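PDB 2J3V: C2 toxin component I, which transfers ADP-ribose from NAD+ to actin as the enzymatic half of a binary clostridial toxin. Local coordinates for residues E69-D74 against T407-R412; K360-F365 against T414-V419; L295-R300 against S347-K352. The protein carries 1 engineered substitution. All blocks are in the same frame, centred on the assembly; numbering follows the deposited sequence.

Interaction 1. Residues E69-D74 against T407-R412. With SO4 (sulfate ion), chain Q.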
# COMPACT_ATOMS: atom_id res chain seq x y z
N GLU A 69 -18.34 9.55 -2.79
CA GLU A 69 -19.38 10.57 -2.77
C GLU A 69 -20.78 9.96 -2.58
O GLU A 69 -21.56 10.48 -1.81
CB GLU A 69 -19.36 11.37 -4.05
CG GLU A 69 -18.09 12.18 -4.20
CD GLU A 69 -17.81 12.52 -5.63
OE1 GLU A 69 -18.59 12.09 -6.57
OE2 GLU A 69 -16.78 13.21 -5.80
N ILE A 70 -21.05 8.83 -3.23
CA ILE A 70 -22.33 8.16 -3.05
C ILE A 70 -22.46 7.77 -1.61
O ILE A 70 -23.52 7.94 -1.02
CB ILE A 70 -22.42 6.88 -3.90
CG1 ILE A 70 -22.58 7.21 -5.40
CG2 ILE A 70 -23.62 6.00 -3.42
CD1 ILE A 70 -22.32 5.91 -6.27
N MET A 71 -21.39 7.27 -1.01
CA MET A 71 -21.46 6.93 0.41
C MET A 71 -21.72 8.14 1.30
O MET A 71 -22.51 8.06 2.22
CB MET A 71 -20.21 6.16 0.87
CG MET A 71 -20.19 4.71 0.40
SD MET A 71 -18.89 3.77 1.22
CE MET A 71 -17.48 4.24 0.19
N LYS A 72 -21.06 9.25 1.05
CA LYS A 72 -21.19 10.44 1.90
C LYS A 72 -22.64 10.93 1.82
O LYS A 72 -23.28 11.22 2.85
CB LYS A 72 -20.22 11.57 1.45
CG LYS A 72 -18.73 11.37 1.82
CD LYS A 72 -17.79 12.47 1.25
CE LYS A 72 -16.36 12.29 1.70
NZ LYS A 72 -15.47 13.37 1.29
N GLU A 73 -23.18 10.98 0.60
CA GLU A 73 -24.54 11.44 0.40
C GLU A 73 -25.54 10.41 0.93
O GLU A 73 -26.62 10.79 1.34
CB GLU A 73 -24.77 11.82 -1.06
CG GLU A 73 -23.89 13.02 -1.45
CD GLU A 73 -23.91 13.42 -2.94
OE1 GLU A 73 -23.48 12.62 -3.79
OE2 GLU A 73 -24.31 14.55 -3.27
N ASP A 74 -25.18 9.13 1.02
CA ASP A 74 -26.06 8.18 1.73
C ASP A 74 -25.85 8.18 3.23
O ASP A 74 -26.40 7.35 3.95
CB ASP A 74 -25.88 6.77 1.20
CG ASP A 74 -26.30 6.66 -0.26
OD1 ASP A 74 -27.11 7.51 -0.73
OD2 ASP A 74 -25.82 5.81 -1.05
N THR A 407 -11.66 -5.22 -0.06
CA THR A 407 -13.04 -5.14 -0.56
C THR A 407 -13.30 -3.75 -1.13
O THR A 407 -13.48 -2.82 -0.37
CB THR A 407 -14.03 -5.44 0.55
OG1 THR A 407 -13.73 -6.70 1.13
CG2 THR A 407 -15.41 -5.63 0.01
N SER A 408 -13.26 -3.61 -2.46
CA SER A 408 -13.50 -2.32 -3.08
C SER A 408 -15.01 -2.07 -3.12
O SER A 408 -15.76 -2.97 -3.40
CB SER A 408 -12.94 -2.21 -4.48
OG SER A 408 -13.09 -0.87 -5.01
N ILE A 409 -15.41 -0.83 -2.86
CA ILE A 409 -16.78 -0.38 -2.97
C ILE A 409 -16.99 0.26 -4.32
O ILE A 409 -16.35 1.25 -4.64
CB ILE A 409 -17.08 0.56 -1.84
CG1 ILE A 409 -16.94 -0.22 -0.53
CG2 ILE A 409 -18.49 1.12 -2.01
CD1 ILE A 409 -16.41 0.56 0.57
N ILE A 410 -17.86 -0.37 -5.12
CA ILE A 410 -18.07 -0.06 -6.51
C ILE A 410 -19.21 0.91 -6.62
O ILE A 410 -19.11 1.85 -7.38
CB ILE A 410 -18.44 -1.35 -7.33
CG1 ILE A 410 -17.44 -2.50 -7.10
CG2 ILE A 410 -18.55 -1.05 -8.81
CD1 ILE A 410 -16.05 -2.25 -7.74
N ASN A 411 -20.31 0.64 -5.90
CA ASN A 411 -21.46 1.54 -5.79
C ASN A 411 -22.33 1.16 -4.60
O ASN A 411 -21.92 0.34 -3.77
CB ASN A 411 -22.30 1.59 -7.09
CG ASN A 411 -22.97 0.26 -7.43
OD1 ASN A 411 -23.55 -0.40 -6.57
ND2 ASN A 411 -22.87 -0.14 -8.68
N ARG A 412 -23.52 1.75 -4.50
CA ARG A 412 -24.42 1.57 -3.33
C ARG A 412 -24.65 0.09 -2.97
O ARG A 412 -24.66 -0.28 -1.79
CB ARG A 412 -25.78 2.28 -3.60
CG ARG A 412 -26.51 3.00 -2.39
CD ARG A 412 -26.39 2.31 -0.99
NE ARG A 412 -27.64 2.19 -0.19
CZ ARG A 412 -27.69 1.73 1.08
NH1 ARG A 412 -26.58 1.38 1.72
NH2 ARG A 412 -28.85 1.62 1.73
S SO4 Q . -12.31 11.94 3.04
O1 SO4 Q . -13.01 10.88 3.74
O2 SO4 Q . -12.10 12.98 4.03
O3 SO4 Q . -11.00 11.44 2.67
O4 SO4 Q . -12.98 12.28 1.79

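Interaction 2. Residues K360-F365 against T414-V419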
# COMPACT_ATOMS: atom_id res chain seq x y z
N LYS A 360 -14.06 -1.99 -11.83
CA LYS A 360 -14.24 -3.45 -11.79
C LYS A 360 -13.02 -4.28 -12.17
O LYS A 360 -13.07 -5.49 -12.03
CB LYS A 360 -15.48 -3.88 -12.59
CG LYS A 360 -16.72 -3.11 -12.10
CD LYS A 360 -18.00 -3.43 -12.88
CE LYS A 360 -18.89 -2.19 -13.02
NZ LYS A 360 -20.35 -2.54 -12.78
N SER A 361 -11.92 -3.67 -12.61
CA SER A 361 -10.69 -4.42 -12.84
C SER A 361 -10.06 -4.73 -11.48
O SER A 361 -9.59 -3.81 -10.78
CB SER A 361 -9.75 -3.61 -13.70
OG SER A 361 -10.29 -3.43 -15.00
N ARG A 362 -10.01 -6.00 -11.08
CA ARG A 362 -9.75 -6.28 -9.67
C ARG A 362 -8.29 -6.57 -9.28
O ARG A 362 -8.01 -6.81 -8.10
CB ARG A 362 -10.70 -7.32 -9.13
CG ARG A 362 -10.50 -8.61 -9.63
CD ARG A 362 -11.74 -9.45 -9.41
NE ARG A 362 -12.59 -9.37 -10.57
CZ ARG A 362 -13.84 -9.73 -10.60
NH1 ARG A 362 -14.40 -10.21 -9.53
NH2 ARG A 362 -14.52 -9.62 -11.71
N PHE A 363 -7.40 -6.52 -10.25
CA PHE A 363 -6.00 -6.73 -10.00
C PHE A 363 -5.29 -5.34 -10.01
O PHE A 363 -5.00 -4.75 -11.07
CB PHE A 363 -5.42 -7.73 -10.98
CG PHE A 363 -6.07 -9.09 -10.91
CD1 PHE A 363 -7.22 -9.38 -11.68
CD2 PHE A 363 -5.53 -10.09 -10.12
CE1 PHE A 363 -7.81 -10.61 -11.62
CE2 PHE A 363 -6.12 -11.35 -10.07
CZ PHE A 363 -7.28 -11.61 -10.81
N ILE A 364 -5.09 -4.82 -8.81
CA ILE A 364 -4.58 -3.45 -8.67
C ILE A 364 -3.06 -3.47 -8.49
O ILE A 364 -2.61 -3.70 -7.40
CB ILE A 364 -5.22 -2.73 -7.45
CG1 ILE A 364 -6.76 -2.90 -7.43
CG2 ILE A 364 -4.90 -1.25 -7.48
CD1 ILE A 364 -7.40 -2.77 -5.99
N PHE A 365 -2.30 -3.19 -9.54
CA PHE A 365 -0.85 -2.90 -9.40
C PHE A 365 -0.55 -1.56 -8.76
O PHE A 365 -0.91 -0.50 -9.29
CB PHE A 365 -0.10 -3.04 -10.71
CG PHE A 365 0.09 -4.47 -11.15
CD1 PHE A 365 1.12 -5.23 -10.65
CD2 PHE A 365 -0.74 -5.04 -12.11
CE1 PHE A 365 1.30 -6.55 -11.06
CE2 PHE A 365 -0.58 -6.36 -12.49
CZ PHE A 365 0.45 -7.11 -11.96
N THR A 414 -22.97 -2.76 -4.60
CA THR A 414 -21.98 -3.59 -5.22
C THR A 414 -20.61 -3.38 -4.55
O THR A 414 -20.07 -2.27 -4.57
CB THR A 414 -21.88 -3.22 -6.74
OG1 THR A 414 -23.16 -3.21 -7.34
CG2 THR A 414 -21.15 -4.28 -7.53
N LYS A 415 -20.10 -4.46 -3.96
CA LYS A 415 -18.76 -4.60 -3.41
C LYS A 415 -18.07 -5.72 -4.19
O LYS A 415 -18.73 -6.65 -4.64
CB LYS A 415 -18.84 -5.00 -1.93
CG LYS A 415 -19.26 -3.86 -1.02
CD LYS A 415 -19.21 -4.26 0.47
CE LYS A 415 -20.12 -5.45 0.76
NZ LYS A 415 -20.65 -5.45 2.17
N MET A 416 -16.76 -5.67 -4.31
CA MET A 416 -16.01 -6.66 -5.02
C MET A 416 -14.68 -6.92 -4.27
O MET A 416 -13.98 -5.97 -3.86
CB MET A 416 -15.74 -6.16 -6.42
CG MET A 416 -14.95 -7.11 -7.25
SD MET A 416 -14.71 -6.75 -9.00
CE MET A 416 -16.29 -6.04 -9.39
N THR A 417 -14.33 -8.20 -4.11
CA THR A 417 -13.03 -8.58 -3.59
C THR A 417 -11.99 -8.34 -4.68
O THR A 417 -12.15 -8.78 -5.85
CB THR A 417 -13.06 -10.01 -3.15
OG1 THR A 417 -14.04 -10.18 -2.10
CG2 THR A 417 -11.68 -10.43 -2.51
N GLN A 418 -10.95 -7.60 -4.31
CA GLN A 418 -9.86 -7.21 -5.22
C GLN A 418 -8.53 -7.38 -4.50
O GLN A 418 -8.49 -7.65 -3.31
CB GLN A 418 -10.04 -5.75 -5.65
CG GLN A 418 -11.42 -5.44 -6.25
CD GLN A 418 -11.55 -4.13 -7.01
OE1 GLN A 418 -10.84 -3.15 -6.73
NE2 GLN A 418 -12.51 -4.10 -7.98
N VAL A 419 -7.43 -7.24 -5.23
CA VAL A 419 -6.14 -7.42 -4.66
C VAL A 419 -5.25 -6.26 -5.01
O VAL A 419 -5.18 -5.89 -6.18
CB VAL A 419 -5.47 -8.79 -5.02
CG1 VAL A 419 -6.25 -9.95 -4.41
CG2 VAL A 419 -5.24 -8.97 -6.52
O HOH W 1 -13.88 -10.54 -6.93

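Interaction 3. Residues L295-R300 against S347-K352. With GOL (glycerol), chain B; GOL (glycerol), chain D; SO4 (sulfate ion), chain S.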
# COMPACT_ATOMS: atom_id res chain seq x y z
N LEU A 295 7.76 7.43 -6.11
CA LEU A 295 6.36 7.42 -5.80
C LEU A 295 5.58 6.24 -6.36
O LEU A 295 6.09 5.48 -7.17
CB LEU A 295 5.68 8.73 -6.18
CG LEU A 295 5.63 9.35 -7.57
CD1 LEU A 295 6.36 8.67 -8.66
CD2 LEU A 295 4.25 9.66 -7.94
N ILE A 296 4.36 6.13 -5.84
CA ILE A 296 3.41 5.10 -6.18
C ILE A 296 2.45 5.55 -7.28
O ILE A 296 1.84 6.61 -7.21
CB ILE A 296 2.57 4.71 -4.93
CG1 ILE A 296 3.47 4.07 -3.87
CG2 ILE A 296 1.44 3.74 -5.28
CD1 ILE A 296 4.13 2.77 -4.30
N ALA A 297 2.31 4.69 -8.26
CA ALA A 297 1.38 4.85 -9.37
C ALA A 297 0.64 3.52 -9.56
O ALA A 297 1.11 2.45 -9.16
CB ALA A 297 2.10 5.24 -10.58
N TYR A 298 -0.55 3.60 -10.13
CA TYR A 298 -1.48 2.50 -10.12
C TYR A 298 -1.83 2.06 -11.54
O TYR A 298 -2.01 2.89 -12.43
CB TYR A 298 -2.74 2.91 -9.44
CG TYR A 298 -2.57 3.04 -7.97
CD1 TYR A 298 -2.57 1.92 -7.15
CD2 TYR A 298 -2.34 4.29 -7.38
CE1 TYR A 298 -2.40 2.02 -5.78
CE2 TYR A 298 -2.15 4.40 -5.98
CZ TYR A 298 -2.16 3.27 -5.21
OH TYR A 298 -1.98 3.35 -3.85
N ARG A 299 -2.04 0.75 -11.70
CA ARG A 299 -2.45 0.16 -12.95
C ARG A 299 -3.34 -1.03 -12.64
O ARG A 299 -2.85 -2.04 -12.11
CB ARG A 299 -1.25 -0.28 -13.78
CG ARG A 299 -1.62 -0.86 -15.15
CD ARG A 299 -0.45 -0.99 -16.06
NE ARG A 299 -0.77 -1.85 -17.20
CZ ARG A 299 -1.41 -1.45 -18.27
NH1 ARG A 299 -1.85 -0.18 -18.38
NH2 ARG A 299 -1.65 -2.34 -19.20
N ARG A 300 -4.63 -0.88 -12.98
CA ARG A 300 -5.67 -1.86 -12.72
C ARG A 300 -5.82 -2.75 -14.00
O ARG A 300 -5.87 -2.26 -15.11
CB ARG A 300 -6.99 -1.17 -12.41
CG ARG A 300 -7.29 -0.94 -10.95
CD ARG A 300 -8.36 0.06 -10.70
NE ARG A 300 -8.57 0.30 -9.26
CZ ARG A 300 -9.28 -0.45 -8.43
NH1 ARG A 300 -9.90 -1.55 -8.86
NH2 ARG A 300 -9.40 -0.06 -7.15
N SER A 347 3.48 1.29 -20.99
CA SER A 347 2.30 0.98 -20.18
C SER A 347 1.83 2.21 -19.45
O SER A 347 2.66 3.00 -18.94
CB SER A 347 2.52 -0.19 -19.19
OG SER A 347 3.76 -0.08 -18.51
N SER A 348 0.51 2.38 -19.37
CA SER A 348 -0.07 3.50 -18.67
C SER A 348 -0.37 3.21 -17.19
O SER A 348 -0.89 2.16 -16.80
CB SER A 348 -1.35 3.97 -19.37
OG SER A 348 -2.29 2.95 -19.34
N THR A 349 -0.04 4.19 -16.36
CA THR A 349 -0.43 4.19 -14.95
C THR A 349 -1.04 5.49 -14.65
O THR A 349 -0.99 6.40 -15.45
CB THR A 349 0.78 4.02 -14.06
OG1 THR A 349 1.66 5.14 -14.21
CG2 THR A 349 1.58 2.81 -14.47
N SER A 350 -1.61 5.58 -13.47
CA SER A 350 -2.21 6.81 -13.00
C SER A 350 -1.81 7.02 -11.54
O SER A 350 -1.64 6.04 -10.82
CB SER A 350 -3.74 6.69 -13.01
OG SER A 350 -4.27 7.95 -12.67
N LEU A 351 -1.78 8.28 -11.10
CA LEU A 351 -1.62 8.58 -9.70
C LEU A 351 -2.91 8.30 -8.97
O LEU A 351 -2.87 8.18 -7.77
CB LEU A 351 -1.20 10.03 -9.46
CG LEU A 351 0.23 10.37 -9.86
CD1 LEU A 351 0.52 11.72 -9.35
CD2 LEU A 351 1.28 9.36 -9.38
N LYS A 352 -4.02 8.20 -9.70
CA LYS A 352 -5.30 7.82 -9.09
C LYS A 352 -5.45 6.29 -9.05
O LYS A 352 -5.35 5.60 -10.08
CB LYS A 352 -6.48 8.39 -9.88
CG LYS A 352 -6.54 9.88 -9.92
CD LYS A 352 -7.88 10.43 -10.28
CE LYS A 352 -8.14 10.39 -11.74
NZ LYS A 352 -9.10 11.52 -12.21
C1 GOL B . -4.83 4.09 -16.33
O1 GOL B . -3.69 4.03 -17.16
C2 GOL B . -5.13 2.70 -15.78
O2 GOL B . -4.00 1.92 -15.55
C3 GOL B . -5.88 2.77 -14.48
O3 GOL B . -5.60 1.64 -13.74
C1 GOL D . -1.95 0.89 -21.71
O1 GOL D . -0.58 0.58 -21.58
C2 GOL D . -2.80 -0.32 -21.54
O2 GOL D . -3.92 -0.08 -20.74
C3 GOL D . -3.46 -0.72 -22.80
O3 GOL D . -4.20 -1.77 -22.27
S SO4 S . -12.42 9.44 -12.35
O1 SO4 S . -13.15 8.79 -11.26
O2 SO4 S . -11.35 10.31 -11.82
O3 SO4 S . -11.77 8.60 -13.38
O4 SO4 S . -13.42 10.26 -13.03
O HOH W 2 -0.53 7.73 -6.21

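Interaction 1. Residues E69-D74 against T407-R412
M71 meets I409 in the close-packed part of this contact, where helix 65-73 faces strand 397-411. The two side chains cross at about a right angle. The methionine bends at its last torsion (chi3 -82°), which sets CE and SD against both branches of I409, with M71 CE 3.9 Å from I409 CD1. Both residues are buried, and the interaction is purely apolar.

Toward R412 the fit becomes looser and more solvent-exposed. I70 lays CG2 4.3 Å from R412 CG, while its CD1 only brushes the CB of N411. D74 brings OD2 to 3.2 Å from R412 CG, touching the aliphatic part of the arginine. From D74 OD2 to R412 NE is 4.1 Å, and the carboxylate and guanidinium planes are turned 55° apart; the opposite charges may attract, but no N-H points at the oxygen. On the exposed side of the helix, K72 NZ donates to a sulfate probably from the crystallisation liquor.

I410 and N411 form a classic beta bulge opposite T414, which also bonds N411 OD1. F56 of helix 47-59 touches both M71 and I409, L79 of helix 77-90 adds to the cover of M71, and strand 414-426 pairs with strand 397-411.

Interaction 2. Residues K360-F365 against T414-V419
Strands 363-365 and 414-419 run in the same sense, their axes 35° apart and 5.6 Å from each other at closest approach. F363 pairs with V419, and the valine makes both bonds of this parallel bridge: its N donates to R362 O at 3.0 Å, and its O accepts from I364 N at 2.8 Å. The first bond is nearly straight (167°).

The bridge lies inside the mixed five-stranded sheet of the C-terminal ADP-ribosyltransferase region, where strand 363-369 joins 414-426 to strand 295-301. On one face of that sheet F363 and V419 point the same way, CD2 against CG2, beside F332.

Before the bridge, R362 crosses M416 at about a right angle. M416 SD lies over one face of the R362 guanidinium, above its centre and 3.5 Å from CZ; an M416 CG anti to the backbone N (chi1 179°) sends the sulfur there. At the guanidinium edge, in its plane, a water accepts from NH1 and donates to T417 O. Q418 runs past R362, with CG 3.5 Å from R362 CB. Its amide is fixed at both ends: OE1 accepts from R300 NH1, while NE2 donates to S359 O and, weakly, to M416 SD.

Interaction 3. Residues L295-R300 against S347-K352
Y298 and S350 form the single antiparallel, hydrogen-bonded pair that joins these two segments. Y298 N donates to S350 O at 2.8 Å, and S350 N returns a bond to Y298 O at 2.9 Å. The strands then diverge, their directions lying 117° apart, so much of the remaining contact is made by side chains.

R299 makes the side-chain hydrogen bond of the contact. With CG anti to the backbone N (chi1 -178°) and the chain extended as far as NE, it runs past the S348 carbonyl, and NH1 donates to a lone pair of S348 O at 3.0 Å. S347 CB lies over one guanidinium face, offset toward the rim. At the other end of the strand L295 and L351 cross at about a right angle, and A297 CB rests 3.7 Å from T349 OG1. A water joins I296 O to L351 O.

Two glycerols, probably from the crystallisation liquor, occupy the region beside R299 and S348. One accepts from R299 NH1 and S348 N; the other accepts from R300 N and shares a hydrogen bond with S348 OG.

Farther out, S350 OG closes an ST turn by accepting from K352 N at 3.0 Å, and its hydroxyl is shared between E387 O and Q388 O. T349 OG1 binds I390 O, Y298 OH binds D220, and the R300 guanidinium is held by S353 O, T354 OG1 and S361 O.

R299, tied through NH1 to the S-T-S sequence S348-T349-S350, is probably the arginine of the R-S-E signature; with the nearby E-x-E sequence E387-Q388-E389, this is consistent with the NAD+ cleft of this ADP-ribosyltransferase class.

All three contacts reach the same five-stranded mixed sheet. Interactions 1 and 2 have centres about 14 Å apart and share the neighbouring strands 397-411 and 414-426; interactions 2 and 3, about 15 Å apart, meet where strand 363-369 lies beside 295-301. Interactions 1 and 3, about 22 Å apart, do not touch. Along the chain interaction 3 closes before interaction 2 opens, whereas the segments of interactions 1 and 2 alternate. Interaction 1 alone brings in a helix from the N-terminal ADP-ribosyltransferase-like region, tying the two halves together; the other two lie within the C-terminal region, adjoining through strands 363-369 and 295-301 close to the probable NAD+ cleft.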